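Local coordinates for protein DNA fragmentation factor subunit beta (Mus musculus, PDB 1V0D) that cleaves chromosomal DNA during apoptosis, acting as the caspase-activated nuclease that fragments DNA and drives chromatin condensation, at residues V181-V192 and V272-Q280. Residues are numbered along the deposited sequence; the frame is centred on the assembly and turned at random.
Sequences VDEAAQEEYLRV and VPTLAEAIQ
Tyr189 is the knob here: its side chain enters a hollow of helix 267-281 lined by Val272, Leu275, Ala276 and Ile279. With CG anti to the backbone N (chi1 -169°), the ring lies across the gap, its CE1 meeting Leu275 CD1, the CA of Ala276 at its edge and Val181 CG2 over one face, offset toward the rim. The phenol oxygen passes Val272 CG1 at 3.9 Å and is hydrogen-bonded to the carbonyl of Val174. Ile279 is the answering bump. Its CD1 drops to 3.6 Å from Tyr189 CA and meets Val192 CG2 tip to tip at 3.7 Å, while its other branch, CG2, rests among Ala185 and Glu188 CB. At the C-terminal end of 272-280, Gln280 lays CG on Ala185 CB (3.7 Å) and turns its extended chain across Asp182, the amide tilted 33° from the carboxylate. Cutting Gln280 back to an alanine is likely to open a gap beside Ala185 CB and take the amide away from Asp182. The axes of segments 186-192 and 272-280 approach to 9.6 Å, with 121° between their N-to-C directions. The loop and first turns of helix 186-202 thus meet helix 267-281 mostly through apolar contacts, consistent with close side-chain fit, with Asp182 and Gln280 at one margin and the satisfied Tyr189 hydroxyl at another.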
loop_
_atom_site.group_PDB
_atom_site.type_symbol
_atom_site.label_atom_id
_atom_site.label_comp_id
_atom_site.label_asym_id
_atom_site.label_seq_id
_atom_site.Cartn_x
_atom_site.Cartn_y
_atom_site.Cartn_z
ATOM N N VAL A 181 0.939 -2.354 31.242
ATOM C CA VAL A 181 0.608 -3.498 32.084
ATOM C C VAL A 181 0.850 -3.088 33.539
ATOM O O VAL A 181 1.661 -2.197 33.803
ATOM C CB VAL A 181 1.520 -4.698 31.760
ATOM C CG1 VAL A 181 1.181 -5.873 32.647
ATOM C CG2 VAL A 181 1.383 -5.072 30.306
ATOM N N ASP A 182 0.149 -3.725 34.478
ATOM C CA ASP A 182 0.321 -3.414 35.897
ATOM C C ASP A 182 1.749 -3.753 36.289
ATOM O O ASP A 182 2.266 -4.798 35.894
ATOM C CB ASP A 182 -0.625 -4.246 36.759
ATOM C CG ASP A 182 -2.078 -4.034 36.403
ATOM O OD1 ASP A 182 -2.347 -3.243 35.474
ATOM O OD2 ASP A 182 -2.950 -4.664 37.052
ATOM N N GLU A 183 2.377 -2.880 37.071
ATOM C CA GLU A 183 3.753 -3.097 37.504
ATOM C C GLU A 183 3.918 -4.454 38.199
ATOM O O GLU A 183 4.954 -5.115 38.075
ATOM C CB GLU A 183 4.191 -1.963 38.434
ATOM N N ALA A 184 2.886 -4.873 38.921
ATOM C CA ALA A 184 2.928 -6.147 39.628
ATOM C C ALA A 184 3.039 -7.346 38.676
ATOM O O ALA A 184 3.727 -8.324 38.979
ATOM C CB ALA A 184 1.685 -6.286 40.507
ATOM N N ALA A 185 2.362 -7.267 37.531
ATOM C CA ALA A 185 2.374 -8.352 36.548
ATOM C C ALA A 185 3.370 -8.100 35.419
ATOM O O ALA A 185 3.553 -8.939 34.538
ATOM C CB ALA A 185 0.974 -8.540 35.970
ATOM N N GLN A 186 4.017 -6.943 35.462
ATOM C CA GLN A 186 4.986 -6.540 34.449
ATOM C C GLN A 186 6.163 -7.512 34.289
ATOM O O GLN A 186 6.723 -7.639 33.203
ATOM C CB GLN A 186 5.488 -5.139 34.786
ATOM C CG GLN A 186 5.834 -4.294 33.592
ATOM C CD GLN A 186 5.592 -2.817 33.848
ATOM O OE1 GLN A 186 4.449 -2.381 34.017
ATOM N NE2 GLN A 186 6.671 -2.039 33.884
ATOM N N GLU A 187 6.532 -8.205 35.361
ATOM C CA GLU A 187 7.643 -9.154 35.298
ATOM C C GLU A 187 7.246 -10.382 34.489
ATOM O O GLU A 187 7.918 -10.746 33.524
ATOM C CB GLU A 187 8.064 -9.570 36.704
ATOM N N GLU A 188 6.147 -11.015 34.888
ATOM C CA GLU A 188 5.657 -12.204 34.200
ATOM C C GLU A 188 5.423 -11.923 32.720
ATOM O O GLU A 188 5.716 -12.762 31.872
ATOM C CB GLU A 188 4.357 -12.700 34.848
ATOM C CG GLU A 188 4.468 -14.082 35.486
ATOM C CD GLU A 188 4.707 -15.189 34.464
ATOM O OE1 GLU A 188 4.886 -16.361 34.870
ATOM O OE2 GLU A 188 4.710 -14.889 33.252
ATOM N N TYR A 189 4.898 -10.744 32.413
ATOM C CA TYR A 189 4.641 -10.381 31.028
ATOM C C TYR A 189 5.923 -10.559 30.236
ATOM O O TYR A 189 5.925 -11.195 29.181
ATOM C CB TYR A 189 4.187 -8.927 30.927
ATOM C CG TYR A 189 3.645 -8.530 29.571
ATOM C CD1 TYR A 189 2.299 -8.693 29.260
ATOM C CD2 TYR A 189 4.469 -7.934 28.619
ATOM C CE1 TYR A 189 1.780 -8.257 28.042
ATOM C CE2 TYR A 189 3.961 -7.496 27.393
ATOM C CZ TYR A 189 2.614 -7.655 27.115
ATOM O OH TYR A 189 2.106 -7.169 25.932
ATOM N N LEU A 190 7.014 -10.002 30.757
ATOM C CA LEU A 190 8.313 -10.101 30.094
ATOM C C LEU A 190 8.788 -11.546 30.041
ATOM O O LEU A 190 9.432 -11.963 29.078
ATOM C CB LEU A 190 9.341 -9.224 30.811
ATOM C CG LEU A 190 8.974 -7.734 30.818
ATOM C CD1 LEU A 190 9.952 -6.959 31.690
ATOM C CD2 LEU A 190 8.955 -7.197 29.393
ATOM N N ARG A 191 8.469 -12.308 31.079
ATOM C CA ARG A 191 8.842 -13.714 31.115
ATOM C C ARG A 191 8.108 -14.436 29.981
ATOM O O ARG A 191 8.714 -15.212 29.235
ATOM C CB ARG A 191 8.456 -14.341 32.460
ATOM C CG ARG A 191 8.564 -15.862 32.477
ATOM C CD ARG A 191 7.348 -16.494 33.152
ATOM N NE ARG A 191 7.065 -17.849 32.673
ATOM C CZ ARG A 191 6.786 -18.162 31.407
ATOM N NH1 ARG A 191 6.751 -17.216 30.471
ATOM N NH2 ARG A 191 6.532 -19.422 31.071
ATOM N N VAL A 192 6.804 -14.173 29.862
ATOM C CA VAL A 192 5.965 -14.781 28.827
ATOM C C VAL A 192 6.427 -14.299 27.459
ATOM O O VAL A 192 6.640 -15.099 26.543
ATOM C CB VAL A 192 4.460 -14.402 29.011
ATOM C CG1 VAL A 192 3.643 -14.857 27.815
ATOM C CG2 VAL A 192 3.908 -15.049 30.269
ATOM N N VAL A 272 -3.585 -8.644 22.367
ATOM C CA VAL A 272 -2.567 -8.158 23.295
ATOM C C VAL A 272 -3.179 -7.794 24.635
ATOM O O VAL A 272 -2.783 -8.331 25.662
ATOM C CB VAL A 272 -1.782 -6.948 22.698
ATOM C CG1 VAL A 272 -0.953 -6.249 23.778
ATOM C CG2 VAL A 272 -0.852 -7.453 21.587
ATOM N N PRO A 273 -4.161 -6.884 24.646
ATOM C CA PRO A 273 -4.787 -6.503 25.915
ATOM C C PRO A 273 -5.356 -7.711 26.688
ATOM O O PRO A 273 -5.195 -7.795 27.911
ATOM C CB PRO A 273 -5.849 -5.496 25.490
ATOM C CG PRO A 273 -6.177 -5.905 24.112
ATOM C CD PRO A 273 -4.838 -6.238 23.517
ATOM N N THR A 274 -6.002 -8.650 25.996
ATOM C CA THR A 274 -6.507 -9.842 26.680
ATOM C C THR A 274 -5.318 -10.572 27.315
ATOM O O THR A 274 -5.411 -11.098 28.427
ATOM C CB THR A 274 -7.186 -10.804 25.711
ATOM O OG1 THR A 274 -8.404 -10.228 25.231
ATOM C CG2 THR A 274 -7.487 -12.099 26.398
ATOM N N LEU A 275 -4.199 -10.594 26.589
ATOM C CA LEU A 275 -2.972 -11.236 27.045
ATOM C C LEU A 275 -2.538 -10.592 28.349
ATOM O O LEU A 275 -2.225 -11.286 29.325
ATOM C CB LEU A 275 -1.880 -11.078 25.982
ATOM C CG LEU A 275 -0.543 -11.819 26.108
ATOM C CD1 LEU A 275 0.439 -10.953 26.823
ATOM C CD2 LEU A 275 -0.727 -13.149 26.823
ATOM N N ALA A 276 -2.533 -9.260 28.369
ATOM C CA ALA A 276 -2.151 -8.514 29.569
ATOM C C ALA A 276 -3.100 -8.869 30.707
ATOM O O ALA A 276 -2.670 -9.313 31.775
ATOM C CB ALA A 276 -2.201 -7.009 29.302
ATOM N N GLU A 277 -4.395 -8.678 30.471
ATOM C CA GLU A 277 -5.399 -8.980 31.475
ATOM C C GLU A 277 -5.290 -10.418 32.002
ATOM O O GLU A 277 -5.444 -10.653 33.203
ATOM C CB GLU A 277 -6.794 -8.715 30.904
ATOM C CG GLU A 277 -7.493 -7.522 31.543
ATOM C CD GLU A 277 -8.228 -7.891 32.846
ATOM O OE1 GLU A 277 -9.193 -8.697 32.768
ATOM O OE2 GLU A 277 -7.850 -7.385 33.940
ATOM N N ALA A 278 -5.000 -11.370 31.118
ATOM C CA ALA A 278 -4.879 -12.776 31.520
ATOM C C ALA A 278 -3.684 -13.019 32.436
ATOM O O ALA A 278 -3.749 -13.833 33.356
ATOM C CB ALA A 278 -4.777 -13.670 30.286
ATOM N N ILE A 279 -2.589 -12.315 32.176
ATOM C CA ILE A 279 -1.390 -12.453 32.988
ATOM C C ILE A 279 -1.581 -11.847 34.374
ATOM O O ILE A 279 -0.880 -12.208 35.315
ATOM C CB ILE A 279 -0.186 -11.784 32.297
ATOM C CG1 ILE A 279 0.303 -12.678 31.161
ATOM C CG2 ILE A 279 0.928 -11.528 33.291
ATOM C CD1 ILE A 279 1.535 -12.159 30.465
ATOM N N GLN A 280 -2.533 -10.929 34.505
ATOM C CA GLN A 280 -2.791 -10.296 35.793
ATOM C C GLN A 280 -3.795 -11.122 36.596
ATOM O O GLN A 280 -3.843 -11.040 37.818
ATOM C CB GLN A 280 -3.312 -8.880 35.567
ATOM C CG GLN A 280 -2.410 -8.101 34.614
ATOM C CD GLN A 280 -2.939 -6.726 34.244
ATOM O OE1 GLN A 280 -4.152 -6.492 34.212
ATOM N NE2 GLN A 280 -2.025 -5.812 33.935
#